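PDB 2XPI: anaphase-promoting complex subunit cut9 from Schizosaccharomyces pombe, which serves as a component of the anaphase-promoting complex/cyclosome, the E3 ubiquitin ligase that controls progression through mitosis and G1, and forms homodimers through its N-terminal TPR repeats. Local coordinates for residues His244-Thr247 with Ala248-Trp252; Phe270-Ser273 with Leu274-Lys278. All coordinates share one frame; numbering follows the deposited sequence.

Contact 1: residues His244-Thr247 with Ala248-Trp252; sequences HLLT and ADEEW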
loop_
_atom_site.group_PDB
_atom_site.type_symbol
_atom_site.label_atom_id
_atom_site.label_comp_id
_atom_site.label_asym_id
_atom_site.label_seq_id
_atom_site.Cartn_x
_atom_site.Cartn_y
_atom_site.Cartn_z
ATOM N N HIS A 244 0.785 24.579 -8.562
ATOM C CA HIS A 244 0.916 25.899 -9.172
ATOM C C HIS A 244 -0.318 26.749 -8.898
ATOM O O HIS A 244 -0.803 27.464 -9.769
ATOM C CB HIS A 244 1.186 25.767 -10.677
ATOM C CG HIS A 244 2.382 24.925 -10.999
ATOM N ND1 HIS A 244 3.677 25.375 -10.836
ATOM C CD2 HIS A 244 2.480 23.653 -11.458
ATOM C CE1 HIS A 244 4.521 24.419 -11.182
ATOM N NE2 HIS A 244 3.821 23.365 -11.567
ATOM N N LEU A 245 -0.826 26.661 -7.676
ATOM C CA LEU A 245 -1.988 27.446 -7.284
ATOM C C LEU A 245 -1.645 28.925 -7.108
ATOM O O LEU A 245 -2.541 29.753 -6.951
ATOM C CB LEU A 245 -2.597 26.894 -5.990
ATOM C CG LEU A 245 -3.687 25.828 -6.072
ATOM C CD1 LEU A 245 -3.586 25.034 -7.346
ATOM C CD2 LEU A 245 -3.582 24.917 -4.883
ATOM N N LEU A 246 -0.354 29.249 -7.116
ATOM C CA LEU A 246 0.073 30.632 -6.916
ATOM C C LEU A 246 0.841 31.243 -8.091
ATOM O O LEU A 246 1.525 30.543 -8.840
ATOM C CB LEU A 246 0.929 30.741 -5.659
ATOM C CG LEU A 246 0.228 30.439 -4.340
ATOM C CD1 LEU A 246 1.008 31.076 -3.237
ATOM C CD2 LEU A 246 -1.181 30.975 -4.360
ATOM N N THR A 247 0.731 32.556 -8.242
ATOM C CA THR A 247 1.581 33.263 -9.190
ATOM C C THR A 247 2.945 33.476 -8.549
ATOM O O THR A 247 3.075 33.472 -7.327
ATOM C CB THR A 247 1.000 34.631 -9.608
ATOM O OG1 THR A 247 0.905 35.488 -8.462
ATOM C CG2 THR A 247 -0.376 34.469 -10.246
ATOM N N ALA A 248 3.965 33.644 -9.375
ATOM C CA ALA A 248 5.308 33.902 -8.866
ATOM C C ALA A 248 5.310 34.929 -7.717
ATOM O O ALA A 248 5.969 34.725 -6.691
ATOM C CB ALA A 248 6.214 34.362 -10.000
ATOM N N ASP A 249 4.579 36.032 -7.905
ATOM C CA ASP A 249 4.466 37.077 -6.887
ATOM C C ASP A 249 3.795 36.572 -5.618
ATOM O O ASP A 249 4.345 36.720 -4.535
ATOM C CB ASP A 249 3.716 38.298 -7.428
ATOM C CG ASP A 249 4.608 39.220 -8.255
ATOM O OD1 ASP A 249 5.855 39.063 -8.184
ATOM O OD2 ASP A 249 4.059 40.104 -8.968
ATOM N N GLU A 250 2.613 35.981 -5.755
ATOM C CA GLU A 250 1.892 35.426 -4.622
ATOM C C GLU A 250 2.779 34.528 -3.742
ATOM O O GLU A 250 2.684 34.572 -2.522
ATOM C CB GLU A 250 0.698 34.608 -5.103
ATOM C CG GLU A 250 -0.440 35.390 -5.710
ATOM C CD GLU A 250 -1.498 34.468 -6.303
ATOM O OE1 GLU A 250 -1.126 33.511 -7.020
ATOM O OE2 GLU A 250 -2.703 34.692 -6.051
ATOM N N GLU A 251 3.625 33.712 -4.373
ATOM C CA GLU A 251 4.512 32.789 -3.666
ATOM C C GLU A 251 5.545 33.508 -2.807
ATOM O O GLU A 251 5.780 33.125 -1.665
ATOM C CB GLU A 251 5.210 31.841 -4.643
ATOM C CG GLU A 251 4.388 30.600 -5.021
ATOM C CD GLU A 251 4.902 29.895 -6.293
ATOM O OE1 GLU A 251 5.948 30.336 -6.841
ATOM O OE2 GLU A 251 4.251 28.907 -6.741
ATOM N N TRP A 252 6.162 34.551 -3.354
ATOM C CA TRP A 252 7.105 35.353 -2.588
ATOM C C TRP A 252 6.424 36.118 -1.460
ATOM O O TRP A 252 6.932 36.168 -0.347
ATOM C CB TRP A 252 7.888 36.301 -3.495
ATOM C CG TRP A 252 9.028 35.619 -4.164
ATOM C CD1 TRP A 252 9.034 35.045 -5.409
ATOM C CD2 TRP A 252 10.335 35.408 -3.618
ATOM N NE1 TRP A 252 10.270 34.497 -5.671
ATOM C CE2 TRP A 252 11.085 34.708 -4.585
ATOM C CE3 TRP A 252 10.944 35.741 -2.403
ATOM C CZ2 TRP A 252 12.416 34.341 -4.371
ATOM C CZ3 TRP A 252 12.257 35.378 -2.197
ATOM C CH2 TRP A 252 12.980 34.685 -3.174
#
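Leu246 and Thr247 meet Glu250 and Glu251 where the chain enters helix 248-257, and the Thr247–Glu250 pair forms a capping box in TPR 5. His244 comes just after helix 234-242; its positive phi (48°) and two bonds back into the last turn identify a Schellman motif, so one helix is closed and the next opened within a few residues. Leu245 follows and sends its end away from the new helix, onto Leu240 and Tyr223. Leu246 turns inward: its CB lies 3.5 Å from Glu251 CG, with CD1 packed on the same carbon, while Leu246 CD2 comes near Glu250 OE1. Thr247 is the N-cap. With chi1 at 63°, Thr247 OG1 sits between backbone N and carbonyl carbon and accepts from Glu250 N at 3.2 Å, nearly straight at 166°. Thr247 N points in turn at Glu250 OE1, the modelled separation being too short to be taken literally, so OE1 faces both Thr247 N and, weakly, Thr247 OG1. With an alanine at Glu250, Thr247 N is likely to lose its carboxylate acceptor, leaving only the bond from the backbone N of that residue to Thr247 OG1 to hold the box. The first regular backbone bond of the helix joins Glu251 N to Thr247 O at 3.0 Å.

Contact 2: residues Phe270-Ser273 with Leu274-Lys278; sequences FLRS and LYMLK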
loop_
_atom_site.group_PDB
_atom_site.type_symbol
_atom_site.label_atom_id
_atom_site.label_comp_id
_atom_site.label_asym_id
_atom_site.label_seq_id
_atom_site.Cartn_x
_atom_site.Cartn_y
_atom_site.Cartn_z
ATOM N N PHE A 270 16.862 30.616 8.699
ATOM C CA PHE A 270 17.232 29.330 8.139
ATOM C C PHE A 270 16.058 28.723 7.387
ATOM O O PHE A 270 16.185 28.344 6.222
ATOM C CB PHE A 270 17.693 28.403 9.259
ATOM C CG PHE A 270 17.915 26.981 8.833
ATOM C CD1 PHE A 270 19.076 26.611 8.173
ATOM C CD2 PHE A 270 16.988 26.003 9.145
ATOM C CE1 PHE A 270 19.291 25.294 7.800
ATOM C CE2 PHE A 270 17.197 24.699 8.783
ATOM C CZ PHE A 270 18.356 24.344 8.110
ATOM N N LEU A 271 14.906 28.639 8.033
ATOM C CA LEU A 271 13.754 28.049 7.374
ATOM C C LEU A 271 13.291 28.928 6.212
ATOM O O LEU A 271 13.034 28.431 5.127
ATOM C CB LEU A 271 12.615 27.808 8.364
ATOM C CG LEU A 271 11.308 27.279 7.775
ATOM C CD1 LEU A 271 11.494 25.911 7.084
ATOM C CD2 LEU A 271 10.221 27.231 8.841
ATOM N N ARG A 272 13.201 30.233 6.429
ATOM C CA ARG A 272 12.806 31.140 5.357
ATOM C C ARG A 272 13.690 31.006 4.118
ATOM O O ARG A 272 13.178 31.012 3.004
ATOM C CB ARG A 272 12.782 32.591 5.833
ATOM C CG ARG A 272 12.495 33.582 4.736
ATOM C CD ARG A 272 12.017 34.901 5.298
ATOM N NE ARG A 272 12.704 35.227 6.542
ATOM C CZ ARG A 272 13.944 35.699 6.593
ATOM N NH1 ARG A 272 14.610 35.901 5.452
ATOM N NH2 ARG A 272 14.516 35.965 7.768
ATOM N N SER A 273 15.006 30.877 4.307
ATOM C CA SER A 273 15.926 30.689 3.175
ATOM C C SER A 273 15.655 29.364 2.459
ATOM O O SER A 273 15.732 29.281 1.237
ATOM C CB SER A 273 17.401 30.744 3.613
ATOM O OG SER A 273 17.728 31.919 4.353
ATOM N N LEU A 274 15.360 28.315 3.218
ATOM C CA LEU A 274 14.995 27.034 2.617
ATOM C C LEU A 274 13.797 27.192 1.701
ATOM O O LEU A 274 13.788 26.662 0.597
ATOM C CB LEU A 274 14.662 26.001 3.698
ATOM C CG LEU A 274 15.651 24.887 4.048
ATOM C CD1 LEU A 274 17.085 25.311 3.881
ATOM C CD2 LEU A 274 15.391 24.411 5.464
ATOM N N TYR A 275 12.778 27.914 2.160
ATOM C CA TYR A 275 11.561 28.098 1.366
ATOM C C TYR A 275 11.827 28.907 0.095
ATOM O O TYR A 275 11.398 28.541 -0.990
ATOM C CB TYR A 275 10.454 28.733 2.219
ATOM C CG TYR A 275 9.787 27.731 3.136
ATOM C CD1 TYR A 275 8.720 28.087 3.947
ATOM C CD2 TYR A 275 10.230 26.417 3.174
ATOM C CE1 TYR A 275 8.108 27.159 4.759
ATOM C CE2 TYR A 275 9.641 25.496 3.988
ATOM C CZ TYR A 275 8.578 25.866 4.780
ATOM O OH TYR A 275 8.002 24.910 5.586
ATOM N N MET A 276 12.558 30.001 0.234
ATOM C CA MET A 276 12.915 30.818 -0.909
ATOM C C MET A 276 13.623 30.010 -2.005
ATOM O O MET A 276 13.499 30.323 -3.183
ATOM C CB MET A 276 13.725 32.041 -0.459
ATOM C CG MET A 276 12.868 33.063 0.314
ATOM S SD MET A 276 13.790 34.430 1.064
ATOM C CE MET A 276 15.363 34.027 0.363
ATOM N N LEU A 277 14.341 28.957 -1.631
ATOM C CA LEU A 277 15.003 28.117 -2.629
ATOM C C LEU A 277 14.008 27.391 -3.527
ATOM O O LEU A 277 14.386 26.908 -4.593
ATOM C CB LEU A 277 15.905 27.068 -1.979
ATOM C CG LEU A 277 17.149 27.468 -1.196
ATOM C CD1 LEU A 277 18.009 26.231 -1.038
ATOM C CD2 LEU A 277 17.932 28.580 -1.891
ATOM N N LYS A 278 12.755 27.283 -3.085
ATOM C CA LYS A 278 11.716 26.593 -3.859
ATOM C C LYS A 278 11.083 27.489 -4.926
ATOM O O LYS A 278 10.302 27.023 -5.757
ATOM C CB LYS A 278 10.614 26.071 -2.934
ATOM C CG LYS A 278 11.059 24.954 -2.008
ATOM C CD LYS A 278 11.878 23.950 -2.799
ATOM C CE LYS A 278 12.127 22.657 -2.034
ATOM N NZ LYS A 278 12.671 21.622 -2.968
#
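Phe270, Leu271, Arg272 and Ser273 each pair with the residue four further on, one helical turn along helix 268-276 in TPR 6. The backbone evidence is four successive i to i+4 hydrogen bonds. The straightest is Met276 N to Arg272 O, 3.0 Å at 169°; Leu277 N to Ser273 O is the most bent, at 141°. Apolar contacts follow the same spacing. Leu271 reaches forward because its CG stands anti to the backbone N (chi1 176°), and its CD1 makes a CH-pi contact over one face of the Tyr275 ring, 4.0 Å from the centroid and displaced toward the rim. Leu274 CD2 approaches the Phe270 ring obliquely, 3.8 Å from Phe270 CE2. Arg272 and Met276 run side by side, Arg272 CG to Met276 SD 4.0 Å. Polar ends are bonded beyond these pairs: Tyr275 OH to Ala231 O, and Ser273 OG to Ala269 O one turn back. The second subunit covers the apolar flank, with its Arg83 making a cation-pi contact to Phe270 and its Trp90 packing on Leu271 and Tyr275. The chemistry implies a mainly hydrophobic helix surface, shaped within the turn and buried partly by the dimer partner, in keeping with homodimerization through TPR 1-7.

Overall arrangement
Contacts 1 and 2 follow in series along the chain, in TPR 5 and TPR 6, with their centres about 15 Å apart. They nevertheless touch: Trp252 CZ3, from the helix opened by contact 1, packs 3.5 Å from Met276 CG of contact 2. Trp252 also stacks on His284 and reaches helix 285-296, the helix that Ser273 and Met276 touch as well, so both regions share one packing partner. Their settings differ. Contact 1 lies at the surface, its centre about 13 Å from the centre of the chain, and no other chain touches its segments; contact 2, its centre about 17 Å from the centre of the chain, is buried and meets the second subunit.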